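Local coordinates for protein aspartate semialdehyde dehydrogenase (Francisella tularensis subsp. tularensis, PDB 4WOJ) that probably catalyses the NADPH-dependent reductive dephosphorylation of L-aspartyl-4-phosphate to L-aspartate-semialdehyde, an early step toward lysine, methionine and threonine, at residues 274-287 and 340-354. Sequence-based numbering, arbitrary orientation.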
ATOM      1  N   ARG B 274      -3.028   2.083 -13.139  1.00 28.49           N
ATOM      2  CA  ARG B 274      -4.493   2.129 -13.306  1.00 27.97           C
ATOM      3  C   ARG B 274      -5.333   1.178 -12.477  1.00 29.35           C
ATOM      4  O   ARG B 274      -6.552   1.227 -12.552  1.00 31.61           O
ATOM      5  CB  ARG B 274      -4.920   2.012 -14.771  1.00 30.45           C
ATOM      6  CG  ARG B 274      -4.128   1.044 -15.621  1.00 29.79           C
ATOM      7  CD  ARG B 274      -4.735   0.912 -17.001  1.00 28.15           C
ATOM      8  NE  ARG B 274      -6.165   0.667 -17.028  1.00 27.51           N
ATOM      9  CZ  ARG B 274      -6.919   0.731 -18.130  1.00 29.15           C
ATOM     10  NH1 ARG B 274      -6.365   1.049 -19.315  1.00 28.56           N
ATOM     11  NH2 ARG B 274      -8.237   0.476 -18.064  1.00 25.94           N
ATOM     12  N   SER B 275      -4.706   0.385 -11.628  1.00 25.91           N
ATOM     13  CA  SER B 275      -5.440  -0.501 -10.791  1.00 24.44           C
ATOM     14  C   SER B 275      -5.377  -0.129  -9.299  1.00 25.01           C
ATOM     15  O   SER B 275      -4.293   0.120  -8.779  1.00 25.89           O
ATOM     16  CB  SER B 275      -4.948  -1.905 -11.010  1.00 24.29           C
ATOM     17  OG  SER B 275      -5.613  -2.449 -12.121  1.00 23.85           O
ATOM     18  N   HIS B 276      -6.547  -0.024  -8.650  1.00 21.39           N
ATOM     19  CA  HIS B 276      -6.589   0.241  -7.205  1.00 20.11           C
ATOM     20  C   HIS B 276      -6.580  -1.053  -6.481  1.00 16.34           C
ATOM     21  O   HIS B 276      -7.309  -1.951  -6.859  1.00 13.52           O
ATOM     22  CB  HIS B 276      -7.800   1.037  -6.780  1.00 22.84           C
ATOM     23  CG  HIS B 276      -7.760   2.465  -7.233  1.00 26.40           C
ATOM     24  ND1 HIS B 276      -6.647   3.031  -7.807  1.00 27.16           N
ATOM     25  CD2 HIS B 276      -8.694   3.442  -7.194  1.00 30.67           C
ATOM     26  CE1 HIS B 276      -6.896   4.290  -8.106  1.00 29.42           C
ATOM     27  NE2 HIS B 276      -8.133   4.564  -7.749  1.00 31.31           N
ATOM     28  N   SER B 277      -5.705  -1.152  -5.489  1.00 14.84           N
ATOM     29  CA  SER B 277      -5.682  -2.290  -4.639  1.00 16.54           C
ATOM     30  C   SER B 277      -6.170  -1.897  -3.236  1.00 16.65           C
ATOM     31  O   SER B 277      -6.137  -0.736  -2.840  1.00 16.93           O
ATOM     32  CB  SER B 277      -4.311  -2.928  -4.572  1.00 17.83           C
ATOM     33  OG  SER B 277      -3.750  -3.079  -5.847  1.00 18.01           O
ATOM     34  N   GLN B 278      -6.633  -2.887  -2.505  1.00 17.05           N
ATOM     35  CA  GLN B 278      -7.274  -2.670  -1.209  1.00 17.23           C
ATOM     36  C   GLN B 278      -7.125  -3.897  -0.353  1.00 17.81           C
ATOM     37  O   GLN B 278      -7.568  -4.962  -0.742  1.00 16.70           O
ATOM     38  CB  GLN B 278      -8.786  -2.418  -1.389  1.00 17.22           C
ATOM     39  CG  GLN B 278      -9.137  -1.020  -1.824  1.00 17.64           C
ATOM     40  CD  GLN B 278     -10.605  -0.727  -1.927  1.00 18.03           C
ATOM     41  OE1 GLN B 278     -11.206  -0.887  -2.963  1.00 18.40           O
ATOM     42  NE2 GLN B 278     -11.172  -0.197  -0.856  1.00 20.81           N
ATOM     43  N   ALA B 279      -6.556  -3.705   0.831  1.00 18.18           N
ATOM     44  CA  ALA B 279      -6.619  -4.643   1.927  1.00 18.62           C
ATOM     45  C   ALA B 279      -7.859  -4.385   2.811  1.00 19.97           C
ATOM     46  O   ALA B 279      -8.026  -3.336   3.400  1.00 20.69           O
ATOM     47  CB  ALA B 279      -5.360  -4.550   2.753  1.00 18.80           C
ATOM     48  N   LEU B 280      -8.722  -5.380   2.908  1.00 20.47           N
ATOM     49  CA  LEU B 280      -9.970  -5.236   3.568  1.00 19.37           C
ATOM     50  C   LEU B 280      -9.935  -6.044   4.819  1.00 20.05           C
ATOM     51  O   LEU B 280      -9.416  -7.150   4.839  1.00 19.04           O
ATOM     52  CB  LEU B 280     -11.116  -5.696   2.691  1.00 20.31           C
ATOM     53  CG  LEU B 280     -11.299  -4.953   1.379  1.00 21.82           C
ATOM     54  CD1 LEU B 280     -12.609  -5.421   0.787  1.00 24.54           C
ATOM     55  CD2 LEU B 280     -11.315  -3.447   1.498  1.00 22.57           C
ATOM     56  N   THR B 281     -10.460  -5.454   5.886  1.00 20.06           N
ATOM     57  CA  THR B 281     -10.716  -6.188   7.124  1.00 20.79           C
ATOM     58  C   THR B 281     -12.180  -5.991   7.410  1.00 19.24           C
ATOM     59  O   THR B 281     -12.644  -4.878   7.622  1.00 16.84           O
ATOM     60  CB  THR B 281      -9.826  -5.688   8.251  1.00 23.64           C
ATOM     61  OG1 THR B 281      -8.445  -5.802   7.846  1.00 27.67           O
ATOM     62  CG2 THR B 281     -10.027  -6.503   9.510  1.00 25.61           C
ATOM     63  N   VAL B 282     -12.926  -7.076   7.323  1.00 19.72           N
ATOM     64  CA  VAL B 282     -14.386  -7.009   7.301  1.00 19.96           C
ATOM     65  C   VAL B 282     -14.932  -7.720   8.525  1.00 22.68           C
ATOM     66  O   VAL B 282     -14.567  -8.892   8.765  1.00 21.13           O
ATOM     67  CB  VAL B 282     -14.982  -7.682   6.071  1.00 20.02           C
ATOM     68  CG1 VAL B 282     -16.467  -7.444   6.020  1.00 20.20           C
ATOM     69  CG2 VAL B 282     -14.344  -7.136   4.784  1.00 20.78           C
ATOM     70  N   LYS B 283     -15.769  -7.011   9.300  1.00 22.69           N
ATOM     71  CA  LYS B 283     -16.446  -7.619  10.446  1.00 25.86           C
ATOM     72  C   LYS B 283     -17.819  -8.035   9.967  1.00 26.10           C
ATOM     73  O   LYS B 283     -18.533  -7.249   9.372  1.00 24.30           O
ATOM     74  CB  LYS B 283     -16.579  -6.651  11.593  1.00 28.44           C
ATOM     75  CG  LYS B 283     -17.221  -7.273  12.819  1.00 33.31           C
ATOM     76  CD  LYS B 283     -17.359  -6.265  13.937  1.00 36.05           C
ATOM     77  CE  LYS B 283     -17.568  -6.946  15.264  1.00 45.15           C
ATOM     78  NZ  LYS B 283     -16.288  -7.498  15.784  1.00 50.64           N
ATOM     79  N   LEU B 284     -18.163  -9.294  10.213  1.00 27.78           N
ATOM     80  CA  LEU B 284     -19.447  -9.856   9.791  1.00 29.70           C
ATOM     81  C   LEU B 284     -20.527  -9.731  10.856  1.00 30.74           C
ATOM     82  O   LEU B 284     -20.234  -9.543  12.024  1.00 33.40           O
ATOM     83  CB  LEU B 284     -19.264 -11.329   9.387  1.00 30.13           C
ATOM     84  CG  LEU B 284     -18.392 -11.584   8.134  1.00 29.10           C
ATOM     85  CD1 LEU B 284     -18.203 -13.061   7.926  1.00 29.52           C
ATOM     86  CD2 LEU B 284     -18.989 -10.965   6.885  1.00 30.32           C
ATOM     87  N   ARG B 285     -21.780  -9.842  10.457  1.00 32.15           N
ATOM     88  CA  ARG B 285     -22.865  -9.859  11.442  1.00 36.47           C
ATOM     89  C   ARG B 285     -23.021 -11.234  12.093  1.00 39.08           C
ATOM     90  O   ARG B 285     -23.659 -11.353  13.116  1.00 39.34           O
ATOM     91  CB  ARG B 285     -24.203  -9.474  10.816  1.00 36.27           C
ATOM     92  CG  ARG B 285     -24.251  -8.083  10.247  1.00 35.61           C
ATOM     93  CD  ARG B 285     -25.681  -7.622  10.073  1.00 35.76           C
ATOM     94  NE  ARG B 285     -25.789  -6.554   9.076  1.00 36.68           N
ATOM     95  CZ  ARG B 285     -25.447  -5.290   9.285  1.00 36.12           C
ATOM     96  NH1 ARG B 285     -24.951  -4.903  10.464  1.00 36.46           N
ATOM     97  NH2 ARG B 285     -25.613  -4.399   8.314  1.00 35.54           N
ATOM     98  N   GLN B 286     -22.478 -12.258  11.458  1.00 41.00           N
ATOM     99  CA  GLN B 286     -22.569 -13.642  11.892  1.00 45.55           C
ATOM    100  C   GLN B 286     -21.239 -14.291  11.655  1.00 46.16           C
ATOM    101  O   GLN B 286     -20.570 -13.987  10.671  1.00 41.25           O
ATOM    102  CB  GLN B 286     -23.513 -14.415  10.989  1.00 50.11           C
ATOM    103  CG  GLN B 286     -25.002 -14.246  11.236  1.00 54.42           C
ATOM    104  CD  GLN B 286     -25.813 -14.608  10.005  1.00 55.54           C
ATOM    105  OE1 GLN B 286     -25.390 -15.436   9.189  1.00 56.85           O
ATOM    106  NE2 GLN B 286     -26.974 -13.981   9.854  1.00 56.48           N
ATOM    107  N   LYS B 287     -20.872 -15.228  12.519  1.00 48.64           N
ATOM    108  CA  LYS B 287     -19.673 -16.012  12.293  1.00 49.80           C
ATOM    109  C   LYS B 287     -19.906 -16.994  11.149  1.00 44.00           C
ATOM    110  O   LYS B 287     -20.922 -17.653  11.080  1.00 53.64           O
ATOM    111  CB  LYS B 287     -19.216 -16.695  13.577  1.00 52.92           C
ATOM    112  CG  LYS B 287     -18.683 -15.666  14.584  1.00 57.95           C
ATOM    113  CD  LYS B 287     -19.534 -15.471  15.827  1.00 61.62           C
ATOM    114  CE  LYS B 287     -19.170 -14.133  16.486  1.00 66.09           C
ATOM    115  NZ  LYS B 287     -19.465 -14.038  17.946  1.00 65.50           N
ATOM    116  N   ALA B 340     -10.920 -11.255  15.864  1.00 28.95           N
ATOM    117  CA  ALA B 340     -12.221 -11.665  16.361  1.00 29.29           C
ATOM    118  C   ALA B 340     -12.735 -12.826  15.534  1.00 31.52           C
ATOM    119  O   ALA B 340     -12.414 -12.955  14.367  1.00 29.18           O
ATOM    120  CB  ALA B 340     -13.188 -10.509  16.301  1.00 30.76           C
ATOM    121  N   ASP B 341     -13.535 -13.683  16.159  1.00 37.66           N
ATOM    122  CA  ASP B 341     -14.126 -14.841  15.462  1.00 39.40           C
ATOM    123  C   ASP B 341     -15.011 -14.447  14.270  1.00 33.33           C
ATOM    124  O   ASP B 341     -15.271 -15.277  13.421  1.00 29.96           O
ATOM    125  CB  ASP B 341     -14.903 -15.740  16.442  1.00 45.21           C
ATOM    126  CG  ASP B 341     -15.926 -14.966  17.279  1.00 56.81           C
ATOM    127  OD1 ASP B 341     -15.676 -13.776  17.593  1.00 65.69           O
ATOM    128  OD2 ASP B 341     -16.978 -15.552  17.644  1.00 63.21           O
ATOM    129  N   ASP B 342     -15.480 -13.197  14.229  1.00 29.58           N
ATOM    130  CA  ASP B 342     -16.329 -12.713  13.135  1.00 26.58           C
ATOM    131  C   ASP B 342     -15.629 -11.813  12.080  1.00 25.20           C
ATOM    132  O   ASP B 342     -16.266 -11.273  11.200  1.00 20.89           O
ATOM    133  CB  ASP B 342     -17.585 -12.026  13.687  1.00 28.58           C
ATOM    134  CG  ASP B 342     -17.288 -10.955  14.722  1.00 31.89           C
ATOM    135  OD1 ASP B 342     -16.116 -10.573  14.849  1.00 33.84           O
ATOM    136  OD2 ASP B 342     -18.250 -10.479  15.409  1.00 33.76           O
ATOM    137  N   ILE B 343     -14.320 -11.652  12.172  1.00 25.12           N
ATOM    138  CA  ILE B 343     -13.617 -10.769  11.254  1.00 25.65           C
ATOM    139  C   ILE B 343     -12.862 -11.609  10.271  1.00 23.77           C
ATOM    140  O   ILE B 343     -12.268 -12.581  10.648  1.00 27.30           O
ATOM    141  CB  ILE B 343     -12.654  -9.814  12.002  1.00 24.91           C
ATOM    142  CG1 ILE B 343     -13.476  -8.871  12.893  1.00 23.87           C
ATOM    143  CG2 ILE B 343     -11.775  -9.057  11.010  1.00 23.18           C
ATOM    144  CD1 ILE B 343     -12.645  -7.984  13.787  1.00 23.76           C
ATOM    145  N   PHE B 344     -12.928 -11.269   9.003  1.00 23.16           N
ATOM    146  CA  PHE B 344     -11.997 -11.877   8.008  1.00 22.04           C
ATOM    147  C   PHE B 344     -11.216 -10.814   7.278  1.00 19.43           C
ATOM    148  O   PHE B 344     -11.571  -9.650   7.290  1.00 18.84           O
ATOM    149  CB  PHE B 344     -12.703 -12.802   7.012  1.00 20.86           C
ATOM    150  CG  PHE B 344     -13.384 -12.094   5.876  1.00 20.32           C
ATOM    151  CD1 PHE B 344     -14.689 -11.653   6.003  1.00 19.22           C
ATOM    152  CD2 PHE B 344     -12.767 -11.990   4.628  1.00 19.86           C
ATOM    153  CE1 PHE B 344     -15.342 -11.035   4.959  1.00 19.14           C
ATOM    154  CE2 PHE B 344     -13.409 -11.358   3.590  1.00 18.90           C
ATOM    155  CZ  PHE B 344     -14.693 -10.866   3.751  1.00 19.11           C
ATOM    156  N   HIS B 345     -10.112 -11.244   6.690  1.00 20.34           N
ATOM    157  CA  HIS B 345      -9.262 -10.387   5.840  1.00 19.53           C
ATOM    158  C   HIS B 345      -9.250 -10.880   4.421  1.00 20.18           C
ATOM    159  O   HIS B 345      -9.367 -12.082   4.177  1.00 20.14           O
ATOM    160  CB  HIS B 345      -7.822 -10.438   6.320  1.00 19.20           C
ATOM    161  CG  HIS B 345      -7.663 -10.168   7.784  1.00 21.30           C
ATOM    162  ND1 HIS B 345      -7.599  -8.894   8.309  1.00 21.88           N
ATOM    163  CD2 HIS B 345      -7.545 -11.012   8.838  1.00 21.31           C
ATOM    164  CE1 HIS B 345      -7.439  -8.964   9.614  1.00 20.91           C
ATOM    165  NE2 HIS B 345      -7.389 -10.237   9.956  1.00 21.22           N
ATOM    166  N   CYS B 346      -9.064  -9.954   3.484  1.00 20.68           N
ATOM    167  CA  CYS B 346      -8.840 -10.275   2.101  1.00 19.50           C
ATOM    168  C   CYS B 346      -8.182  -9.078   1.492  1.00 20.91           C
ATOM    169  O   CYS B 346      -8.064  -8.073   2.154  1.00 21.31           O
ATOM    170  CB  CYS B 346     -10.129 -10.600   1.351  1.00 19.28           C
ATOM    171  SG  CYS B 346     -11.392  -9.331   1.385  1.00 20.67           S
ATOM    172  N   PHE B 347      -7.700  -9.248   0.260  1.00 20.74           N
ATOM    173  CA  PHE B 347      -7.035  -8.212  -0.543  1.00 21.31           C
ATOM    174  C   PHE B 347      -7.642  -8.252  -1.929  1.00 20.91           C
ATOM    175  O   PHE B 347      -7.748  -9.305  -2.500  1.00 23.36           O
ATOM    176  CB  PHE B 347      -5.527  -8.492  -0.665  1.00 20.08           C
ATOM    177  CG  PHE B 347      -4.711  -7.341  -1.189  1.00 18.92           C
ATOM    178  CD1 PHE B 347      -4.290  -6.335  -0.362  1.00 17.50           C
ATOM    179  CD2 PHE B 347      -4.284  -7.311  -2.536  1.00 20.22           C
ATOM    180  CE1 PHE B 347      -3.514  -5.294  -0.851  1.00 17.65           C
ATOM    181  CE2 PHE B 347      -3.511  -6.282  -3.028  1.00 18.40           C
ATOM    182  CZ  PHE B 347      -3.124  -5.260  -2.183  1.00 18.13           C
ATOM    183  N   THR B 348      -8.002  -7.104  -2.478  1.00 21.87           N
ATOM    184  CA  THR B 348      -8.617  -7.033  -3.788  1.00 22.71           C
ATOM    185  C   THR B 348      -7.969  -6.014  -4.671  1.00 20.03           C
ATOM    186  O   THR B 348      -7.335  -5.081  -4.211  1.00 19.90           O
ATOM    187  CB  THR B 348     -10.161  -6.741  -3.716  1.00 24.16           C
ATOM    188  OG1 THR B 348     -10.662  -6.601  -5.052  1.00 28.00           O
ATOM    189  CG2 THR B 348     -10.466  -5.506  -2.925  1.00 22.80           C
ATOM    190  N   VAL B 349      -8.113  -6.230  -5.964  1.00 19.77           N
ATOM    191  CA  VAL B 349      -7.546  -5.369  -6.972  1.00 19.58           C
ATOM    192  C   VAL B 349      -8.536  -5.255  -8.130  1.00 22.28           C
ATOM    193  O   VAL B 349      -9.087  -6.263  -8.583  1.00 22.55           O
ATOM    194  CB  VAL B 349      -6.263  -5.960  -7.559  1.00 20.71           C
ATOM    195  CG1 VAL B 349      -5.633  -5.006  -8.578  1.00 19.80           C
ATOM    196  CG2 VAL B 349      -5.272  -6.293  -6.459  1.00 20.89           C
ATOM    197  N   GLY B 350      -8.751  -4.026  -8.604  1.00 22.77           N
ATOM    198  CA  GLY B 350      -9.533  -3.774  -9.819  1.00 21.63           C
ATOM    199  C   GLY B 350      -9.139  -2.513 -10.524  1.00 22.20           C
ATOM    200  O   GLY B 350      -8.398  -1.692  -9.983  1.00 24.66           O
ATOM    201  N   ASP B 351      -9.623  -2.356 -11.750  1.00 24.49           N
ATOM    202  CA  ASP B 351      -9.148  -1.317 -12.662  1.00 22.08           C
ATOM    203  C   ASP B 351      -9.878  -0.014 -12.447  1.00 23.95           C
ATOM    204  O   ASP B 351     -11.092   0.046 -12.599  1.00 28.59           O
ATOM    205  CB  ASP B 351      -9.373  -1.738 -14.103  1.00 21.48           C
ATOM    206  CG  ASP B 351      -8.756  -0.765 -15.091  1.00 20.21           C
ATOM    207  OD1 ASP B 351      -9.385   0.262 -15.420  1.00 17.80           O
ATOM    208  OD2 ASP B 351      -7.601  -1.010 -15.470  1.00 17.88           O
ATOM    209  N   GLN B 352      -9.143   1.036 -12.136  1.00 22.82           N
ATOM    210  CA  GLN B 352      -9.745   2.307 -11.779  1.00 24.35           C
ATOM    211  C   GLN B 352     -10.597   2.890 -12.869  1.00 24.29           C
ATOM    212  O   GLN B 352     -11.660   3.444 -12.597  1.00 24.40           O
ATOM    213  CB  GLN B 352      -8.662   3.315 -11.382  1.00 27.41           C
ATOM    214  CG  GLN B 352      -9.195   4.621 -10.847  1.00 30.49           C
ATOM    215  CD  GLN B 352      -9.229   5.711 -11.884  1.00 33.82           C
ATOM    216  OE1 GLN B 352      -8.254   5.924 -12.601  1.00 33.80           O
ATOM    217  NE2 GLN B 352     -10.351   6.436 -11.959  1.00 35.24           N
ATOM    218  N   LEU B 353     -10.107   2.791 -14.101  1.00 24.51           N
ATOM    219  CA  LEU B 353     -10.739   3.414 -15.256  1.00 22.63           C
ATOM    220  C   LEU B 353     -12.011   2.744 -15.710  1.00 23.19           C
ATOM    221  O   LEU B 353     -12.901   3.386 -16.222  1.00 22.87           O
ATOM    222  CB  LEU B 353      -9.734   3.476 -16.390  1.00 25.64           C
ATOM    223  CG  LEU B 353      -8.592   4.451 -16.071  1.00 26.93           C
ATOM    224  CD1 LEU B 353      -7.485   4.403 -17.089  1.00 26.68           C
ATOM    225  CD2 LEU B 353      -9.092   5.884 -15.987  1.00 27.46           C
ATOM    226  N   LEU B 354     -12.121   1.448 -15.506  1.00 25.02           N
ATOM    227  CA  LEU B 354     -13.261   0.688 -15.988  1.00 25.59           C
ATOM    228  C   LEU B 354     -14.331   0.565 -14.878  1.00 23.75           C
ATOM    229  O   LEU B 354     -15.226   1.382 -14.748  1.00 22.31           O
ATOM    230  CB  LEU B 354     -12.794  -0.704 -16.403  1.00 26.51           C
ATOM    231  CG  LEU B 354     -11.912  -0.824 -17.621  1.00 29.43           C
ATOM    232  CD1 LEU B 354     -11.241  -2.173 -17.733  1.00 30.36           C
ATOM    233  CD2 LEU B 354     -12.703  -0.564 -18.891  1.00 30.65           C
TER
HETATM  234  O   HOH W   1      -6.539  -7.298   5.580  1.00 25.52           O
HETATM  235  O   HOH W   2     -20.565  -9.400  14.884  1.00 34.76           O
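R274 meets the carboxylate of D351 with two nitrogens, one to each oxygen. R274 NE reaches the syn lone pair of D351 OD2 at 2.7 Å, and R274 NH2 meets D351 OD1 at 2.9 Å. The guanidinium and carboxylate planes are turned 56° apart. L353 CD1 lies over the centre of one guanidinium face, and L354 CG sits at its edge. D351 OD1 also caps the following helical turn by accepting from L354 N on its anti lone pair, while D351 OD2 accepts from G325 N.

Beside this salt bridge, Q352 CB packs over one face of the H276 ring, 3.9 Å from its centroid. With CG anti to the backbone N (chi1 -174°), the Q352 side chain runs along the imidazole; its amide OE1 binds S171 OG. H276, the predicted proton acceptor, touches C141, the predicted acyl-thioester cysteine.

From here strands 275-284 and 343-351 run antiparallel, with paired backbone bonds from H276-G350 to V282-F344. They are central strands of the mixed sheet in the dimerisation domain. On the face of L280 and V282, V282 CB meets F344 CE1 at 3.6 Å, with L284 CD2 at the ring edge. On the other face S277 CB and A279 CB touch the F347 ring, which meets Y167 edge-to-face. There H345 ND1 donates to T281 OG1 at 3.2 Å, close to the imidazole plane, and H345 NE2 is hydrogen-bonded to S337 OG; T281 OG1 also bonds N163 of the second subunit.

At the far end K283 NZ forms a salt bridge with D342 OD1 (3.2 Å), and L284 N bonds D342 O.

Ion pairs thus join the ladder's ends. Between them, L280 and V282 pack mainly against apolar groups, while the face of S277, A279, T281 and H345 meets the second subunit and carries the polar H345-T281 pair. Q352, tied to S171, probably limits rotation of the H276 ring.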